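Local coordinates for protein transcriptional regulator, MerR-family (PDB 5GPE) that binds lead(II) and, as a MerR-family regulator, probably binds DNA to control transcription in response to that metal, at residues 1-7 and 37-42; 23-27 and 61-65; 26-31 and 43-48. All coordinates share one frame; numbering follows the deposited sequence.

Contact 1: residues 1-7 and 37-42; sequences MMRIGEL and FRLYDE
The carbonyl oxygen of Arg38 is gripped by two groups of the N-terminal segment. Arg3 NH1 donates to Arg38 O at 3.1 Å, and a bridging water that accepts from Ile4 N donates to the same oxygen. The setting is the winged helix-turn-helix domain of the MerR family, where the chain start pairs antiparallel with the wing loop before helix 42-56. A single bridge fixes the register. Met2 and Tyr40 form a hydrogen-bonded pair, with Met2 N to Tyr40 O at 2.7 Å and Tyr40 N to Met2 O at 2.8 Å. The second bond is the straighter, with 163° at the hydrogen, and it lies in the carbonyl plane.

Arg3 starts out away from the wing and folds back over it. Bends at chi2 and chi3 lay its guanidinium flat on one face of Phe37. The two planes are 10° apart and the centres 4.0 Å, a cation-pi stack. The same fold puts Arg3 CD beside Leu39 CD2, and the bond to Arg38 O limits rotation of the guanidinium on the ring. Met1 crosses Leu39 at about a right angle and touches CB and CD1 with its terminal methyl.

Tyr40 has the most surface covered and faces the other way, into the domain. Ile4 lies alongside its ring and points the same way. Helix 15-23 backs this side: Glu22 takes a hydrogen bond with the tyrosine hydroxyl, and Val18 touches Ile4 and Leu7. Asp41 caps the start of helix 42-56 through the backbone N of Val43. Leu7 crosses Tyr40 and sets a methyl over one ring face in a CH-pi contact, CD2 lying 4.1 Å from the centroid.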
loop_
_atom_site.group_PDB
_atom_site.type_symbol
_atom_site.label_atom_id
_atom_site.label_comp_id
_atom_site.label_asym_id
_atom_site.label_seq_id
_atom_site.Cartn_x
_atom_site.Cartn_y
_atom_site.Cartn_z
ATOM N N MET B 1 10.649 25.625 26.365
ATOM C CA MET B 1 9.774 24.435 26.608
ATOM C C MET B 1 8.402 24.699 25.997
ATOM O O MET B 1 7.922 25.832 26.010
ATOM C CB MET B 1 9.629 24.135 28.101
ATOM C CG MET B 1 10.942 23.897 28.830
ATOM S SD MET B 1 11.626 22.258 28.554
ATOM C CE MET B 1 10.832 21.398 29.900
ATOM N N MET B 2 7.796 23.640 25.470
ATOM C CA MET B 2 6.557 23.715 24.687
ATOM C C MET B 2 5.567 22.651 25.117
ATOM O O MET B 2 5.955 21.528 25.429
ATOM C CB MET B 2 6.841 23.409 23.212
ATOM C CG MET B 2 7.744 24.369 22.486
ATOM S SD MET B 2 7.999 23.674 20.844
ATOM C CE MET B 2 9.466 22.683 21.139
ATOM N N ARG B 3 4.282 22.985 25.045
ATOM C CA ARG B 3 3.242 21.958 25.105
ATOM C C ARG B 3 3.114 21.321 23.728
ATOM O O ARG B 3 3.590 21.856 22.718
ATOM C CB ARG B 3 1.898 22.519 25.555
ATOM C CG ARG B 3 1.861 22.952 27.006
ATOM C CD ARG B 3 1.815 21.686 27.888
ATOM N NE ARG B 3 0.445 21.222 28.117
ATOM C CZ ARG B 3 0.088 20.087 28.721
ATOM N NH1 ARG B 3 0.980 19.245 29.219
ATOM N NH2 ARG B 3 -1.196 19.799 28.847
ATOM N N ILE B 4 2.441 20.179 23.701
ATOM C CA ILE B 4 2.306 19.377 22.484
ATOM C C ILE B 4 1.699 20.164 21.305
ATOM O O ILE B 4 2.137 20.002 20.163
ATOM C CB ILE B 4 1.530 18.061 22.761
ATOM C CG1 ILE B 4 1.654 17.105 21.570
ATOM C CG2 ILE B 4 0.056 18.319 23.094
ATOM C CD1 ILE B 4 1.343 15.667 21.917
ATOM N N GLY B 5 0.703 21.008 21.584
ATOM C CA GLY B 5 0.081 21.872 20.565
ATOM C C GLY B 5 1.082 22.783 19.853
ATOM O O GLY B 5 1.058 22.920 18.629
ATOM N N GLU B 6 1.980 23.372 20.625
ATOM C CA GLU B 6 3.000 24.258 20.069
ATOM C C GLU B 6 4.049 23.455 19.300
ATOM O O GLU B 6 4.530 23.906 18.262
ATOM C CB GLU B 6 3.675 25.088 21.165
ATOM C CG GLU B 6 4.602 26.164 20.607
ATOM C CD GLU B 6 5.394 26.938 21.656
ATOM O OE1 GLU B 6 5.038 26.894 22.845
ATOM O OE2 GLU B 6 6.380 27.618 21.283
ATOM N N LEU B 7 4.421 22.297 19.838
ATOM C CA LEU B 7 5.334 21.378 19.155
ATOM C C LEU B 7 4.784 20.988 17.780
ATOM O O LEU B 7 5.494 21.058 16.788
ATOM C CB LEU B 7 5.573 20.120 20.001
ATOM C CG LEU B 7 6.453 19.029 19.382
ATOM C CD1 LEU B 7 7.875 19.529 19.174
ATOM C CD2 LEU B 7 6.451 17.794 20.263
ATOM N N PHE B 37 1.959 16.645 33.693
ATOM C CA PHE B 37 2.110 17.798 32.789
ATOM C C PHE B 37 3.322 17.689 31.835
ATOM O O PHE B 37 4.429 18.085 32.180
ATOM C CB PHE B 37 2.167 19.096 33.603
ATOM C CG PHE B 37 1.906 20.337 32.802
ATOM C CD1 PHE B 37 0.624 20.640 32.334
ATOM C CD2 PHE B 37 2.934 21.231 32.546
ATOM C CE1 PHE B 37 0.396 21.817 31.611
ATOM C CE2 PHE B 37 2.705 22.394 31.832
ATOM C CZ PHE B 37 1.436 22.688 31.364
ATOM N N ARG B 38 3.125 17.102 30.668
ATOM C CA ARG B 38 4.192 16.868 29.722
ATOM C C ARG B 38 4.675 18.096 28.954
ATOM O O ARG B 38 3.896 18.780 28.416
ATOM C CB ARG B 38 3.780 15.789 28.726
ATOM C CG ARG B 38 3.464 14.444 29.330
ATOM C CD ARG B 38 2.834 13.475 28.349
ATOM N NE ARG B 38 3.109 12.106 28.758
ATOM C CZ ARG B 38 3.843 11.223 28.087
ATOM N NH1 ARG B 38 4.364 11.520 26.904
ATOM N NH2 ARG B 38 3.989 9.991 28.579
ATOM N N LEU B 39 5.976 18.326 28.923
ATOM C CA LEU B 39 6.601 19.413 28.162
ATOM C C LEU B 39 7.667 18.894 27.216
ATOM O O LEU B 39 8.339 17.906 27.501
ATOM C CB LEU B 39 7.218 20.476 29.089
ATOM C CG LEU B 39 6.260 21.322 29.914
ATOM C CD1 LEU B 39 7.037 22.220 30.862
ATOM C CD2 LEU B 39 5.358 22.175 29.040
ATOM N N TYR B 40 7.803 19.578 26.084
ATOM C CA TYR B 40 8.728 19.196 25.015
ATOM C C TYR B 40 9.663 20.359 24.706
ATOM O O TYR B 40 9.394 21.496 25.066
ATOM C CB TYR B 40 7.948 18.792 23.757
ATOM C CG TYR B 40 6.911 17.706 23.998
ATOM C CD1 TYR B 40 5.618 18.026 24.418
ATOM C CD2 TYR B 40 7.218 16.365 23.799
ATOM C CE1 TYR B 40 4.665 17.043 24.635
ATOM C CE2 TYR B 40 6.274 15.364 24.013
ATOM C CZ TYR B 40 4.999 15.711 24.428
ATOM O OH TYR B 40 4.057 14.739 24.637
ATOM N N ASP B 41 10.751 20.065 24.012
ATOM C CA ASP B 41 11.760 21.065 23.649
ATOM C C ASP B 41 12.321 20.824 22.235
ATOM O O ASP B 41 11.773 20.012 21.464
ATOM C CB ASP B 41 12.859 21.119 24.735
ATOM C CG ASP B 41 13.714 19.857 24.800
ATOM O OD1 ASP B 41 13.736 19.054 23.843
ATOM O OD2 ASP B 41 14.382 19.667 25.835
ATOM N N GLU B 42 13.414 21.518 21.916
ATOM C CA GLU B 42 14.039 21.505 20.584
ATOM C C GLU B 42 14.403 20.103 20.071
ATOM O O GLU B 42 14.312 19.838 18.867
ATOM C CB GLU B 42 15.293 22.407 20.583
ATOM C CG GLU B 42 15.951 22.632 19.214
ATOM C CD GLU B 42 15.086 23.404 18.216
ATOM O OE1 GLU B 42 14.121 24.094 18.628
ATOM O OE2 GLU B 42 15.376 23.317 17.001
HETATM O O HOH W 1 1.958 18.761 26.069
#

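Contact 2: residues 23-27 and 61-65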
loop_
_atom_site.group_PDB
_atom_site.type_symbol
_atom_site.label_atom_id
_atom_site.label_comp_id
_atom_site.label_asym_id
_atom_site.label_seq_id
_atom_site.Cartn_x
_atom_site.Cartn_y
_atom_site.Cartn_z
ATOM N N SER B 23 3.238 6.775 20.827
ATOM C CA SER B 23 2.736 5.406 21.059
ATOM C C SER B 23 3.583 4.344 20.336
ATOM O O SER B 23 3.682 3.218 20.803
ATOM C CB SER B 23 1.263 5.274 20.659
ATOM O OG SER B 23 1.115 5.385 19.252
ATOM N N GLU B 24 4.203 4.728 19.217
ATOM C CA GLU B 24 5.091 3.838 18.447
ATOM C C GLU B 24 6.577 3.863 18.873
ATOM O O GLU B 24 7.404 3.204 18.253
ATOM C CB GLU B 24 4.967 4.153 16.950
ATOM C CG GLU B 24 3.645 3.718 16.362
ATOM C CD GLU B 24 3.469 2.209 16.378
ATOM O OE1 GLU B 24 4.315 1.402 15.878
ATOM O OE2 GLU B 24 2.457 1.836 16.958
ATOM N N GLY B 25 6.907 4.585 19.939
ATOM C CA GLY B 25 8.264 4.594 20.480
ATOM C C GLY B 25 9.266 5.378 19.650
ATOM O O GLY B 25 10.466 5.160 19.782
ATOM N N LEU B 26 8.787 6.316 18.836
ATOM C CA LEU B 26 9.662 7.121 17.976
ATOM C C LEU B 26 10.128 8.425 18.598
ATOM O O LEU B 26 10.983 9.102 18.033
ATOM C CB LEU B 26 8.979 7.420 16.651
ATOM C CG LEU B 26 8.464 6.200 15.872
ATOM C CD1 LEU B 26 7.901 6.657 14.538
ATOM C CD2 LEU B 26 9.538 5.150 15.648
ATOM N N LEU B 27 9.605 8.803 19.741
ATOM C CA LEU B 27 10.011 10.049 20.380
ATOM C C LEU B 27 10.618 9.852 21.756
ATOM O O LEU B 27 10.137 9.082 22.500
ATOM C CB LEU B 27 8.837 10.996 20.516
ATOM C CG LEU B 27 8.209 11.603 19.276
ATOM C CD1 LEU B 27 7.240 12.690 19.626
ATOM C CD2 LEU B 27 9.274 12.156 18.385
ATOM N N LEU B 61 7.515 2.772 9.510
ATOM C CA LEU B 61 7.818 2.986 10.932
ATOM C C LEU B 61 8.941 2.081 11.459
ATOM O O LEU B 61 9.721 2.495 12.304
ATOM C CB LEU B 61 6.570 2.791 11.789
ATOM C CG LEU B 61 5.705 4.026 12.140
ATOM C CD1 LEU B 61 5.647 5.089 11.061
ATOM C CD2 LEU B 61 4.304 3.561 12.496
ATOM N N ASP B 62 9.020 0.848 10.949
ATOM C CA ASP B 62 10.100 -0.097 11.326
ATOM C C ASP B 62 11.484 0.363 10.852
ATOM O O ASP B 62 12.462 0.299 11.602
ATOM C CB ASP B 62 9.816 -1.505 10.777
ATOM C CG ASP B 62 8.587 -2.136 11.409
ATOM O OD1 ASP B 62 8.478 -2.107 12.652
ATOM O OD2 ASP B 62 7.729 -2.649 10.665
ATOM N N GLU B 63 11.561 0.840 9.613
ATOM C CA GLU B 63 12.811 1.425 9.086
ATOM C C GLU B 63 13.226 2.673 9.858
ATOM O O GLU B 63 14.402 2.890 10.136
ATOM C CB GLU B 63 12.667 1.765 7.602
ATOM C CG GLU B 63 12.546 0.550 6.686
ATOM C CD GLU B 63 12.184 0.939 5.260
ATOM O OE1 GLU B 63 11.046 1.409 5.022
ATOM O OE2 GLU B 63 13.062 0.818 4.369
ATOM N N ILE B 64 12.251 3.495 10.206
ATOM C CA ILE B 64 12.523 4.744 10.924
ATOM C C ILE B 64 13.040 4.466 12.333
ATOM O O ILE B 64 13.927 5.149 12.819
ATOM C CB ILE B 64 11.284 5.668 10.928
ATOM C CG1 ILE B 64 11.030 6.165 9.509
ATOM C CG2 ILE B 64 11.477 6.867 11.864
ATOM C CD1 ILE B 64 9.669 6.801 9.290
ATOM N N ARG B 65 12.464 3.455 12.959
ATOM C CA ARG B 65 12.836 2.983 14.273
ATOM C C ARG B 65 14.336 2.571 14.199
ATOM O O ARG B 65 15.113 2.936 15.006
ATOM C CB ARG B 65 11.926 1.833 14.747
ATOM C CG ARG B 65 11.549 1.882 16.216
ATOM C CD ARG B 65 10.249 1.165 16.705
ATOM N NE ARG B 65 9.450 0.601 15.646
ATOM C CZ ARG B 65 8.153 0.759 15.479
ATOM N NH1 ARG B 65 7.449 1.419 16.327
ATOM N NH2 ARG B 65 7.564 0.250 14.446
#
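Glu24 and Arg65 meet because both chains bend. Glu24 turns at chi2 (-65°), which swings its carboxylate round to the helix 61-71 side. Arg65 is nearly eclipsed at chi3 (-5°), a strained torsion that hooks its guanidinium back toward the loop. Arg65 NH1 then serves two acceptors of one residue. It donates to the backbone Glu24 O at 2.6 Å, on a lone pair in the carbonyl plane, although the bond is bent. It also donates to Glu24 OE1 at 3.2 Å, and this salt bridge is nearly straight, with 170° at the hydrogen. Glu24 OE1 is met from above the carboxylate plane, and the carboxylate and guanidinium planes are turned steeply against each other.

The other terminal nitrogen, Arg65 NH2, reaches back one helical turn to Asp62 OD1 at 3.1 Å. The guanidinium therefore sits between two acids, and two nitrogens hold its rotation. The two carboxylates probably balance its positive charge.

Beside these polar bonds lie apolar contacts. Leu26 crosses both Leu61 and Arg65 at about a right angle. Its CD2 lies 3.9 Å from Arg65 CG, while its CD1 faces Leu61 CG and, more loosely, Ile64. Leu61 CD2 also packs on Glu24 CG. Ile51 of helix 42-56 and Tyr21 of helix 15-23 cover Leu26 further.

Gly25 ends helix 15-23 with a positive phi and a Schellman motif, and the chain turns there between Glu24 and Leu26. The contact thus ties the C-terminal end of the second helix of the helix-turn-helix to helix 61-71, within the winged-helix domain of the MerR family.

Contact 3: residues 26-31 and 43-48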
loop_
_atom_site.group_PDB
_atom_site.type_symbol
_atom_site.label_atom_id
_atom_site.label_comp_id
_atom_site.label_asym_id
_atom_site.label_seq_id
_atom_site.Cartn_x
_atom_site.Cartn_y
_atom_site.Cartn_z
ATOM N N LEU B 26 8.787 6.316 18.836
ATOM C CA LEU B 26 9.662 7.121 17.976
ATOM C C LEU B 26 10.128 8.425 18.598
ATOM O O LEU B 26 10.983 9.102 18.033
ATOM C CB LEU B 26 8.979 7.420 16.651
ATOM C CG LEU B 26 8.464 6.200 15.872
ATOM C CD1 LEU B 26 7.901 6.657 14.538
ATOM C CD2 LEU B 26 9.538 5.150 15.648
ATOM N N LEU B 27 9.605 8.803 19.741
ATOM C CA LEU B 27 10.011 10.049 20.380
ATOM C C LEU B 27 10.618 9.852 21.756
ATOM O O LEU B 27 10.137 9.082 22.500
ATOM C CB LEU B 27 8.837 10.996 20.516
ATOM C CG LEU B 27 8.209 11.603 19.276
ATOM C CD1 LEU B 27 7.240 12.690 19.626
ATOM C CD2 LEU B 27 9.274 12.156 18.385
ATOM N N PRO B 28 11.668 10.575 22.096
ATOM C CA PRO B 28 12.223 10.446 23.445
ATOM C C PRO B 28 11.239 10.980 24.480
ATOM O O PRO B 28 10.269 11.676 24.128
ATOM C CB PRO B 28 13.491 11.305 23.396
ATOM C CG PRO B 28 13.252 12.302 22.320
ATOM C CD PRO B 28 12.167 11.782 21.415
ATOM N N GLU B 29 11.488 10.644 25.739
ATOM C CA GLU B 29 10.613 11.054 26.840
ATOM C C GLU B 29 10.465 12.580 26.875
ATOM O O GLU B 29 11.387 13.295 26.453
ATOM C CB GLU B 29 11.152 10.552 28.182
ATOM C CG GLU B 29 11.109 9.039 28.338
ATOM C CD GLU B 29 9.690 8.502 28.390
ATOM O OE1 GLU B 29 8.909 8.943 29.266
ATOM O OE2 GLU B 29 9.346 7.650 27.547
ATOM N N PRO B 30 9.304 13.086 27.347
ATOM C CA PRO B 30 9.127 14.546 27.454
ATOM C C PRO B 30 10.189 15.215 28.341
ATOM O O PRO B 30 10.673 14.604 29.291
ATOM C CB PRO B 30 7.731 14.704 28.069
ATOM C CG PRO B 30 7.071 13.381 27.969
ATOM C CD PRO B 30 8.115 12.337 27.793
ATOM N N ALA B 31 10.537 16.457 28.013
ATOM C CA ALA B 31 11.568 17.216 28.739
ATOM C C ALA B 31 11.248 17.384 30.234
ATOM O O ALA B 31 12.143 17.338 31.074
ATOM C CB ALA B 31 11.776 18.577 28.081
ATOM N N VAL B 43 14.812 19.223 20.979
ATOM C CA VAL B 43 15.181 17.840 20.630
ATOM C C VAL B 43 13.991 17.102 19.990
ATOM O O VAL B 43 14.160 16.369 19.016
ATOM C CB VAL B 43 15.708 17.053 21.856
ATOM C CG1 VAL B 43 15.995 15.599 21.501
ATOM C CG2 VAL B 43 16.981 17.697 22.405
ATOM N N HIS B 44 12.801 17.297 20.558
ATOM C CA HIS B 44 11.575 16.664 20.062
ATOM C C HIS B 44 11.166 17.208 18.706
ATOM O O HIS B 44 10.759 16.442 17.832
ATOM C CB HIS B 44 10.417 16.832 21.043
ATOM C CG HIS B 44 10.670 16.206 22.380
ATOM N ND1 HIS B 44 11.341 16.859 23.390
ATOM C CD2 HIS B 44 10.362 14.979 22.866
ATOM C CE1 HIS B 44 11.432 16.069 24.442
ATOM N NE2 HIS B 44 10.846 14.923 24.150
ATOM N N LEU B 45 11.309 18.517 18.526
ATOM C CA LEU B 45 11.057 19.155 17.236
ATOM C C LEU B 45 11.968 18.582 16.145
ATOM O O LEU B 45 11.490 18.187 15.084
ATOM C CB LEU B 45 11.220 20.682 17.321
ATOM C CG LEU B 45 11.036 21.485 16.019
ATOM C CD1 LEU B 45 9.686 21.212 15.361
ATOM C CD2 LEU B 45 11.203 22.980 16.281
ATOM N N GLN B 46 13.270 18.520 16.414
ATOM C CA GLN B 46 14.226 17.988 15.441
ATOM C C GLN B 46 13.963 16.512 15.124
ATOM O O GLN B 46 14.158 16.059 13.997
ATOM C CB GLN B 46 15.673 18.183 15.911
ATOM C CG GLN B 46 16.140 19.640 15.900
ATOM C CD GLN B 46 15.843 20.343 14.577
ATOM O OE1 GLN B 46 16.091 19.791 13.495
ATOM N NE2 GLN B 46 15.270 21.544 14.654
ATOM N N ARG B 47 13.452 15.776 16.097
ATOM C CA ARG B 47 13.088 14.391 15.917
ATOM C C ARG B 47 11.895 14.284 14.968
ATOM O O ARG B 47 11.904 13.531 14.065
ATOM C CB ARG B 47 12.737 13.782 17.244
ATOM C CG ARG B 47 12.071 12.447 17.158
ATOM C CD ARG B 47 13.040 11.468 16.635
ATOM N NE ARG B 47 14.250 11.345 17.408
ATOM C CZ ARG B 47 14.442 10.486 18.385
ATOM N NH1 ARG B 47 13.498 9.698 18.780
ATOM N NH2 ARG B 47 15.608 10.430 18.960
ATOM N N LEU B 48 10.889 15.086 15.183
ATOM C CA LEU B 48 9.711 15.106 14.318
ATOM C C LEU B 48 10.041 15.468 12.880
ATOM O O LEU B 48 9.507 14.866 11.946
ATOM C CB LEU B 48 8.642 16.057 14.856
ATOM C CG LEU B 48 7.875 15.579 16.088
ATOM C CD1 LEU B 48 7.003 16.695 16.631
ATOM C CD2 LEU B 48 7.061 14.346 15.717
#
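His44, Arg47 and Pro28 carry most of this contact, in which a loop lies along the first turns of helix 42-56. His44 points its ring edge into the bend of the loop. Its NE2 donates to Glu29 O at 2.9 Å and more weakly to Pro28 O at 3.3 Å. Glu29 O lies in the ring plane, yet the imidazole N-H meets this carbonyl from well above the carbonyl plane. At the other nitrogen, ND1 is hydrogen-bonded to Asp41 OD1. The ring is held from both ends, which fixes its rotation; with acceptors at both nitrogens, a charged ring is probably favoured.

One turn on, Arg47 extends from the helix with CG anti to its backbone N (chi1 168°), then bends twice toward the loop. Its NH1 donates to Leu26 O at 2.7 Å, and the oxygen lies in the guanidinium plane, though NH1 stands above the carbonyl plane of Leu26.

Pro28 fits between the two polar groups. Its CD is 3.6 Å from Arg47 NH1, over one guanidinium face, and 3.9 Å from His44 CD2. Leu27 turns inward, where its CD2 meets Leu48 CD2 at 4.1 Å. Val18 of helix 15-23 touches both leucines.

Three backbone carbonyls of the loop, that of Pro28 only weakly, are taken up by side chains of one helix. This joins the start of the wing to helix 42-56 in the MerR-type DNA-binding domain.

All three contacts lie inside the MerR-type domain. Contact 1 is the most exposed; contact 2 has no exposed residue among those that touch. The centre of contact 1 is about 25 Å from the centre of the chain, that of contact 2 about 11 Å. Contacts 2 and 3 share Leu26 and Leu27, so the loop after helix 15-23 is held by helices 61-71 and 42-56. Contacts 1 and 3 touch where Met1 packs on Ala31, Leu39 on Pro30 and Ala31, and Arg38 on Pro30. Contact 1 pairs backbones and adds a cation-pi stack, contact 2 joins a salt-bridge network to the packing of a buried leucine, and contact 3 has helix side chains donating to loop carbonyls.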